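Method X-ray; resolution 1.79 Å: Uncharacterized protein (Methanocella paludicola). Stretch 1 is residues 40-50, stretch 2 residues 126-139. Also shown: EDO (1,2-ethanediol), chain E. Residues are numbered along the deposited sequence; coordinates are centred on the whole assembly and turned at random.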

ATOM      1  N   ASP A  40      -7.705 -11.335  -2.405  1.00 28.63           N
ATOM      2  CA  ASP A  40      -7.620 -12.668  -3.058  1.00 31.18           C
ATOM      3  C   ASP A  40      -6.181 -12.940  -3.502  1.00 29.28           C
ATOM      4  O   ASP A  40      -5.672 -12.171  -4.300  1.00 31.38           O
ATOM      5  CB  ASP A  40      -8.542 -12.637  -4.288  1.00 32.85           C
ATOM      6  CG  ASP A  40      -8.622 -13.976  -5.009  1.00 36.11           C
ATOM      7  OD1 ASP A  40      -7.770 -14.864  -4.817  1.00 34.22           O
ATOM      8  OD2 ASP A  40      -9.602 -14.128  -5.759  1.00 36.91           O
ATOM      9  N   PRO A  41      -5.503 -13.969  -2.963  1.00 27.29           N
ATOM     10  CA  PRO A  41      -4.118 -14.341  -3.299  1.00 27.28           C
ATOM     11  C   PRO A  41      -3.898 -14.765  -4.746  1.00 33.08           C
ATOM     12  O   PRO A  41      -2.767 -14.900  -5.119  1.00 33.72           O
ATOM     13  CB  PRO A  41      -3.806 -15.512  -2.414  1.00 30.48           C
ATOM     14  CG  PRO A  41      -5.164 -16.055  -1.999  1.00 31.98           C
ATOM     15  CD  PRO A  41      -6.104 -14.912  -1.972  1.00 33.34           C
ATOM     16  N   LYS A  42      -4.978 -14.974  -5.514  1.00 33.27           N
ATOM     17  CA  LYS A  42      -4.874 -15.220  -6.972  1.00 34.22           C
ATOM     18  C   LYS A  42      -4.842 -13.926  -7.814  1.00 37.67           C
ATOM     19  O   LYS A  42      -4.597 -13.945  -9.037  1.00 40.49           O
ATOM     20  CB  LYS A  42      -6.067 -16.115  -7.403  1.00 34.73           C
ATOM     21  CG  LYS A  42      -6.003 -17.510  -6.835  1.00 44.45           C
ATOM     22  CD  LYS A  42      -6.853 -18.452  -7.668  1.00 53.44           C
ATOM     23  CE  LYS A  42      -8.258 -18.542  -7.113  1.00 51.69           C
ATOM     24  NZ  LYS A  42      -9.100 -17.325  -7.246  1.00 55.47           N
ATOM     25  N   VAL A  43      -5.114 -12.774  -7.206  1.00 33.19           N
ATOM     26  CA  VAL A  43      -5.171 -11.571  -7.968  1.00 32.02           C
ATOM     27  C   VAL A  43      -3.807 -10.883  -7.911  1.00 36.58           C
ATOM     28  O   VAL A  43      -3.233 -10.686  -6.827  1.00 33.27           O
ATOM     29  CB  VAL A  43      -6.333 -10.698  -7.462  1.00 35.79           C
ATOM     30  CG1 VAL A  43      -6.299  -9.290  -8.071  1.00 34.12           C
ATOM     31  CG2 VAL A  43      -7.664 -11.403  -7.800  1.00 35.08           C
ATOM     32  N   LYS A  44      -3.262 -10.562  -9.091  1.00 31.09           N
ATOM     33  CA  LYS A  44      -1.987  -9.876  -9.132  1.00 32.61           C
ATOM     34  C   LYS A  44      -2.305  -8.423  -9.355  1.00 31.27           C
ATOM     35  O   LYS A  44      -2.921  -8.076 -10.371  1.00 32.53           O
ATOM     36  CB  LYS A  44      -1.125 -10.368 -10.325  1.00 34.01           C
ATOM     37  CG  LYS A  44      -0.579 -11.780 -10.173  1.00 41.69           C
ATOM     38  CD  LYS A  44       0.396 -11.878  -9.002  1.00 43.84           C
ATOM     39  CE  LYS A  44       1.155 -13.211  -9.030  1.00 54.41           C
ATOM     40  NZ  LYS A  44       0.235 -14.398  -9.077  1.00 60.76           N
ATOM     41  N   ARG A  45      -1.845  -7.561  -8.455  1.00 26.64           N
ATOM     42  CA  ARG A  45      -2.016  -6.129  -8.717  1.00 26.60           C
ATOM     43  C   ARG A  45      -0.676  -5.530  -9.149  1.00 28.24           C
ATOM     44  O   ARG A  45       0.397  -5.995  -8.706  1.00 33.16           O
ATOM     45  CB  ARG A  45      -2.469  -5.437  -7.428  1.00 28.11           C
ATOM     46  CG  ARG A  45      -3.895  -5.754  -7.074  1.00 28.72           C
ATOM     47  CD  ARG A  45      -4.813  -5.157  -8.080  1.00 30.46           C
ATOM     48  NE  ARG A  45      -6.068  -5.062  -7.360  1.00 42.47           N
ATOM     49  CZ  ARG A  45      -7.238  -5.486  -7.781  1.00 43.45           C
ATOM     50  NH1 ARG A  45      -7.347  -6.040  -8.983  1.00 38.69           N
ATOM     51  NH2 ARG A  45      -8.292  -5.299  -6.987  1.00 44.66           N
ATOM     52  N   LEU A  46      -0.697  -4.579 -10.061  1.00 26.34           N
ATOM     53  CA  LEU A  46       0.620  -3.987 -10.419  1.00 26.97           C
ATOM     54  C   LEU A  46       0.866  -2.761  -9.500  1.00 27.85           C
ATOM     55  O   LEU A  46      -0.075  -2.092  -9.167  1.00 28.05           O
ATOM     56  CB  LEU A  46       0.600  -3.527 -11.851  1.00 31.71           C
ATOM     57  CG  LEU A  46       0.314  -4.727 -12.831  1.00 36.45           C
ATOM     58  CD1 LEU A  46       0.394  -4.171 -14.248  1.00 39.66           C
ATOM     59  CD2 LEU A  46       1.177  -5.949 -12.633  1.00 38.00           C
ATOM     60  N   ALA A  47       2.122  -2.522  -9.174  1.00 28.36           N
ATOM     61  CA  ALA A  47       2.503  -1.513  -8.141  1.00 29.17           C
ATOM     62  C   ALA A  47       3.674  -0.776  -8.754  1.00 25.29           C
ATOM     63  O   ALA A  47       4.742  -1.345  -8.973  1.00 30.17           O
ATOM     64  CB  ALA A  47       2.939  -2.204  -6.829  1.00 26.79           C
ATOM     65  N   MET A  48       3.452   0.471  -9.113  1.00 30.33           N
ATOM     66  CA  MET A  48       4.489   1.283  -9.783  1.00 31.22           C
ATOM     67  C   MET A  48       5.205   2.197  -8.749  1.00 32.57           C
ATOM     68  O   MET A  48       4.558   3.057  -8.164  1.00 29.41           O
ATOM     69  CB  MET A  48       3.819   2.131 -10.872  1.00 34.29           C
ATOM     70  CG  MET A  48       3.661   1.438 -12.251  1.00 51.75           C
ATOM     71  SD  MET A  48       2.741  -0.114 -12.262  1.00 64.29           S
ATOM     72  CE  MET A  48       1.131   0.483 -11.746  1.00 48.10           C
ATOM     73  N   PRO A  49       6.513   2.022  -8.550  1.00 30.42           N
ATOM     74  CA  PRO A  49       7.274   2.846  -7.604  1.00 31.18           C
ATOM     75  C   PRO A  49       7.132   4.331  -7.866  1.00 36.56           C
ATOM     76  O   PRO A  49       7.122   4.796  -9.027  1.00 31.32           O
ATOM     77  CB  PRO A  49       8.713   2.420  -7.794  1.00 37.07           C
ATOM     78  CG  PRO A  49       8.633   1.100  -8.509  1.00 35.42           C
ATOM     79  CD  PRO A  49       7.375   1.089  -9.288  1.00 31.79           C
ATOM     80  N   THR A  50       6.950   5.080  -6.779  1.00 30.09           N
ATOM     81  CA  THR A  50       6.862   6.522  -6.879  1.00 31.04           C
ATOM     82  C   THR A  50       7.877   7.104  -5.923  1.00 27.40           C
ATOM     83  O   THR A  50       8.678   6.398  -5.286  1.00 29.98           O
ATOM     84  CB  THR A  50       5.428   7.043  -6.593  1.00 34.65           C
ATOM     85  OG1 THR A  50       5.062   6.652  -5.266  1.00 33.70           O
ATOM     86  CG2 THR A  50       4.431   6.426  -7.579  1.00 31.92           C
ATOM     87  N   GLY A 126      10.630  -6.151 -16.378  1.00 58.31           N
ATOM     88  CA  GLY A 126      10.045  -5.802 -17.668  1.00 54.56           C
ATOM     89  C   GLY A 126       8.579  -5.395 -17.702  1.00 60.67           C
ATOM     90  O   GLY A 126       8.030  -5.253 -18.806  1.00 55.59           O
ATOM     91  N   ILE A 127       7.936  -5.215 -16.532  1.00 48.67           N
ATOM     92  CA  ILE A 127       6.619  -4.582 -16.531  1.00 45.53           C
ATOM     93  C   ILE A 127       6.839  -3.068 -16.623  1.00 51.91           C
ATOM     94  O   ILE A 127       7.798  -2.512 -15.972  1.00 45.39           O
ATOM     95  CB  ILE A 127       5.761  -5.002 -15.323  1.00 50.50           C
ATOM     96  CG1 ILE A 127       5.202  -6.428 -15.563  1.00 42.45           C
ATOM     97  CG2 ILE A 127       4.606  -4.032 -15.081  1.00 48.42           C
ATOM     98  CD1 ILE A 127       4.419  -6.932 -14.368  1.00 47.31           C
ATOM     99  N   GLU A 128       5.983  -2.432 -17.460  1.00 54.59           N
ATOM    100  CA  GLU A 128       6.004  -0.981 -17.739  1.00 54.47           C
ATOM    101  C   GLU A 128       6.012  -0.183 -16.424  1.00 58.56           C
ATOM    102  O   GLU A 128       5.503  -0.675 -15.389  1.00 52.48           O
ATOM    103  N   LYS A 129       6.611   1.019 -16.455  1.00 59.02           N
ATOM    104  CA  LYS A 129       6.688   1.923 -15.273  1.00 53.88           C
ATOM    105  C   LYS A 129       7.393   1.270 -14.062  1.00 56.61           C
ATOM    106  O   LYS A 129       6.950   1.499 -12.925  1.00 52.60           O
ATOM    107  N   ARG A 130       8.455   0.461 -14.311  1.00 52.31           N
ATOM    108  CA  ARG A 130       9.232  -0.309 -13.283  1.00 48.23           C
ATOM    109  C   ARG A 130       8.323  -1.104 -12.332  1.00 46.86           C
ATOM    110  O   ARG A 130       8.555  -1.133 -11.089  1.00 43.03           O
ATOM    111  CB  ARG A 130      10.105   0.590 -12.409  1.00 50.93           C
ATOM    112  CG  ARG A 130      11.269   1.319 -13.045  1.00 65.15           C
ATOM    113  CD  ARG A 130      12.069   2.002 -11.931  1.00 74.91           C
ATOM    114  NE  ARG A 130      13.226   2.741 -12.461  1.00 87.83           N
ATOM    115  CZ  ARG A 130      14.433   2.221 -12.715  1.00 83.56           C
ATOM    116  NH1 ARG A 130      14.695   0.926 -12.483  1.00 71.80           N
ATOM    117  NH2 ARG A 130      15.385   3.007 -13.211  1.00 78.94           N
ATOM    118  N   GLY A 131       7.287  -1.707 -12.901  1.00 41.32           N
ATOM    119  CA  GLY A 131       6.339  -2.468 -12.137  1.00 42.12           C
ATOM    120  C   GLY A 131       6.872  -3.447 -11.099  1.00 39.08           C
ATOM    121  O   GLY A 131       7.914  -4.116 -11.251  1.00 40.91           O
ATOM    122  N   TRP A 132       6.121  -3.539 -10.012  1.00 30.75           N
ATOM    123  CA  TRP A 132       6.253  -4.641  -9.066  1.00 27.99           C
ATOM    124  C   TRP A 132       4.890  -5.269  -9.064  1.00 27.35           C
ATOM    125  O   TRP A 132       3.934  -4.682  -9.520  1.00 29.91           O
ATOM    126  CB  TRP A 132       6.500  -4.086  -7.656  1.00 27.95           C
ATOM    127  CG  TRP A 132       7.840  -3.431  -7.398  1.00 24.97           C
ATOM    128  CD1 TRP A 132       8.421  -2.433  -8.105  1.00 29.32           C
ATOM    129  CD2 TRP A 132       8.705  -3.726  -6.307  1.00 25.64           C
ATOM    130  NE1 TRP A 132       9.659  -2.110  -7.544  1.00 29.06           N
ATOM    131  CE2 TRP A 132       9.838  -2.862  -6.412  1.00 26.35           C
ATOM    132  CE3 TRP A 132       8.642  -4.667  -5.258  1.00 26.85           C
ATOM    133  CZ2 TRP A 132      10.899  -2.889  -5.485  1.00 28.84           C
ATOM    134  CZ3 TRP A 132       9.700  -4.726  -4.312  1.00 29.25           C
ATOM    135  CH2 TRP A 132      10.834  -3.838  -4.441  1.00 31.52           C
ATOM    136  N   LEU A 133       4.828  -6.504  -8.571  1.00 27.76           N
ATOM    137  CA  LEU A 133       3.557  -7.211  -8.437  1.00 29.96           C
ATOM    138  C   LEU A 133       3.234  -7.069  -6.925  1.00 27.08           C
ATOM    139  O   LEU A 133       4.127  -7.217  -6.103  1.00 29.51           O
ATOM    140  CB  LEU A 133       3.800  -8.701  -8.667  1.00 30.65           C
ATOM    141  CG  LEU A 133       4.269  -9.082 -10.089  1.00 36.08           C
ATOM    142  CD1 LEU A 133       4.471 -10.597 -10.108  1.00 37.11           C
ATOM    143  CD2 LEU A 133       3.200  -8.565 -11.039  1.00 33.10           C
ATOM    144  N   PHE A 134       1.965  -6.810  -6.593  1.00 24.82           N
ATOM    145  CA  PHE A 134       1.554  -6.673  -5.212  1.00 23.79           C
ATOM    146  C   PHE A 134       0.408  -7.692  -5.022  1.00 25.90           C
ATOM    147  O   PHE A 134      -0.599  -7.623  -5.738  1.00 27.87           O
ATOM    148  CB  PHE A 134       1.004  -5.244  -5.008  1.00 25.11           C
ATOM    149  CG  PHE A 134       0.329  -4.988  -3.670  1.00 28.78           C
ATOM    150  CD1 PHE A 134       0.909  -5.382  -2.462  1.00 29.17           C
ATOM    151  CD2 PHE A 134      -0.847  -4.235  -3.635  1.00 31.81           C
ATOM    152  CE1 PHE A 134       0.303  -5.084  -1.236  1.00 27.42           C
ATOM    153  CE2 PHE A 134      -1.461  -3.917  -2.430  1.00 33.88           C
ATOM    154  CZ  PHE A 134      -0.890  -4.351  -1.207  1.00 31.72           C
ATOM    155  N   PHE A 135       0.566  -8.614  -4.098  1.00 25.66           N
ATOM    156  CA  PHE A 135      -0.551  -9.584  -3.927  1.00 26.31           C
ATOM    157  C   PHE A 135      -0.654 -10.091  -2.491  1.00 26.08           C
ATOM    158  O   PHE A 135       0.326 -10.190  -1.746  1.00 24.77           O
ATOM    159  CB  PHE A 135      -0.441 -10.767  -4.987  1.00 26.90           C
ATOM    160  CG  PHE A 135       0.854 -11.449  -4.961  1.00 27.27           C
ATOM    161  CD1 PHE A 135       1.062 -12.565  -4.113  1.00 29.27           C
ATOM    162  CD2 PHE A 135       1.929 -11.001  -5.784  1.00 30.42           C
ATOM    163  CE1 PHE A 135       2.295 -13.230  -4.087  1.00 33.13           C
ATOM    164  CE2 PHE A 135       3.156 -11.669  -5.746  1.00 31.53           C
ATOM    165  CZ  PHE A 135       3.357 -12.769  -4.910  1.00 34.28           C
ATOM    166  N   LYS A 136      -1.889 -10.467  -2.156  1.00 26.93           N
ATOM    167  CA  LYS A 136      -2.120 -11.231  -0.918  1.00 27.23           C
ATOM    168  C   LYS A 136      -1.373 -12.547  -1.000  1.00 29.21           C
ATOM    169  O   LYS A 136      -1.398 -13.248  -2.031  1.00 29.50           O
ATOM    170  CB  LYS A 136      -3.631 -11.471  -0.777  1.00 25.03           C
ATOM    171  CG  LYS A 136      -4.036 -12.407   0.429  1.00 22.55           C
ATOM    172  CD  LYS A 136      -3.911 -11.661   1.797  1.00 23.79           C
ATOM    173  CE  LYS A 136      -3.842 -12.710   2.954  1.00 28.08           C
ATOM    174  NZ  LYS A 136      -2.536 -13.465   3.053  1.00 27.15           N
ATOM    175  N   MET A 137      -0.686 -12.916   0.075  1.00 24.21           N
ATOM    176  CA  MET A 137       0.044 -14.183   0.070  1.00 26.53           C
ATOM    177  C   MET A 137      -0.956 -15.353   0.322  1.00 27.33           C
ATOM    178  O   MET A 137      -1.982 -15.203   0.969  1.00 28.53           O
ATOM    179  CB  MET A 137       1.193 -14.219   1.054  1.00 26.13           C
ATOM    180  CG  MET A 137       2.349 -13.304   0.563  1.00 27.07           C
ATOM    181  SD  MET A 137       3.599 -13.064   1.834  1.00 33.63           S
ATOM    182  CE  MET A 137       4.407 -14.691   1.757  1.00 31.90           C
ATOM    183  N   LYS A 138      -0.635 -16.495  -0.269  1.00 30.31           N
ATOM    184  CA  LYS A 138      -1.551 -17.618  -0.251  1.00 31.03           C
ATOM    185  C   LYS A 138      -1.651 -18.175   1.192  1.00 32.63           C
ATOM    186  O   LYS A 138      -0.658 -18.338   1.898  1.00 34.11           O
ATOM    187  CB  LYS A 138      -1.004 -18.695  -1.193  1.00 37.29           C
ATOM    188  CG  LYS A 138      -1.765 -20.029  -1.112  1.00 42.58           C
ATOM    189  CD  LYS A 138      -1.305 -20.960  -2.231  1.00 53.47           C
ATOM    190  CE  LYS A 138      -2.232 -22.179  -2.356  1.00 62.15           C
ATOM    191  NZ  LYS A 138      -1.984 -22.864  -3.658  1.00 66.89           N
ATOM    192  N   GLU A 139      -2.866 -18.433   1.616  1.00 34.60           N
ATOM    193  CA  GLU A 139      -3.094 -19.115   2.919  1.00 32.17           C
ATOM    194  C   GLU A 139      -4.455 -19.767   2.763  1.00 36.11           C
ATOM    195  O   GLU A 139      -5.218 -19.398   1.827  1.00 37.27           O
ATOM    196  CB  GLU A 139      -3.134 -18.090   4.042  1.00 30.42           C
ATOM    197  CG  GLU A 139      -4.158 -17.014   3.824  1.00 34.60           C
ATOM    198  CD  GLU A 139      -4.220 -16.022   5.006  1.00 41.74           C
ATOM    199  OE1 GLU A 139      -5.063 -16.169   5.913  1.00 48.48           O
ATOM    200  OE2 GLU A 139      -3.368 -15.128   5.114  1.00 43.54           O
TER
HETATM  201  C1  EDO E 204      -7.095 -12.674   6.263  1.00 67.28           C
HETATM  202  O1  EDO E 204      -6.509 -13.802   6.894  1.00 80.12           O
HETATM  203  C2  EDO E 204      -5.934 -12.014   5.563  1.00 63.65           C
HETATM  204  O2  EDO E 204      -6.476 -11.222   4.502  1.00 45.02           O
HETATM  205  O   HOH W   1      -3.929 -10.001  -4.175  1.00 26.63           O
HETATM  206  O   HOH W   2       7.032   3.898 -11.676  1.00 48.37           O

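Four backbone hydrogen bonds join the stretches as neighbouring antiparallel strands. Arg45 N donates to Phe134 O (3.0 Å) and Phe134 N to Arg45 O (2.8 Å); two residues along, Ala47 N donates to Trp132 O and Trp132 N to Ala47 O, both at 2.8 Å. Between them, Leu46 and Leu133 form a non-hydrogen-bonded pair, and CA-H...O contacts from Leu133 CA to Arg45 O (3.4 Å) and from Leu46 CA to Trp132 O (3.5 Å) accompany the close approach.

Beyond each end of the ladder, water takes over. Water 1 accepts from Lys136 N at 2.9 Å and lies 2.8 Å from both Asp40 O and Val43 O, joining strand 132-136 to the type I turn Asp40-Val43. That turn is held by Val43 N to Asp40 O (3.0 Å) and by Lys42 N to Asp40 OD1 (2.9 Å), a role suited to aspartate's short carboxylate. Water 2 donates to Pro49 O (2.8 Å) and Lys129 O (2.7 Å); proline, lacking an amide hydrogen, can still accept through its carbonyl.

Side chains alternate across the sheet. On one face, Leu46 CD2 meets Leu133 CD2 at 3.7 Å and Ile127 CD1 at 3.8 Å, a cluster of branched aliphatic groups. On the other lie Arg45, Ala47, Trp132 and Phe134. The small methyl of Ala47 packs against both aromatic residues, its CB 4.1 Å from Trp132 CB and 4.0 Å from Phe134 CB. Farther along, Pro49 CG makes an apolar contact with Trp132 CD1 (3.6 Å).

Near the other end, the aliphatic part of Lys44 covers one face of the Phe135 ring, with CD 3.7 Å from CD2 of Phe135; its distant ammonium adds at most a weak cation-pi attraction. In the turn, Pro41 CA makes a CA-H...O contact (3.2 Å) with Lys136 O, which lacks a conventional partner.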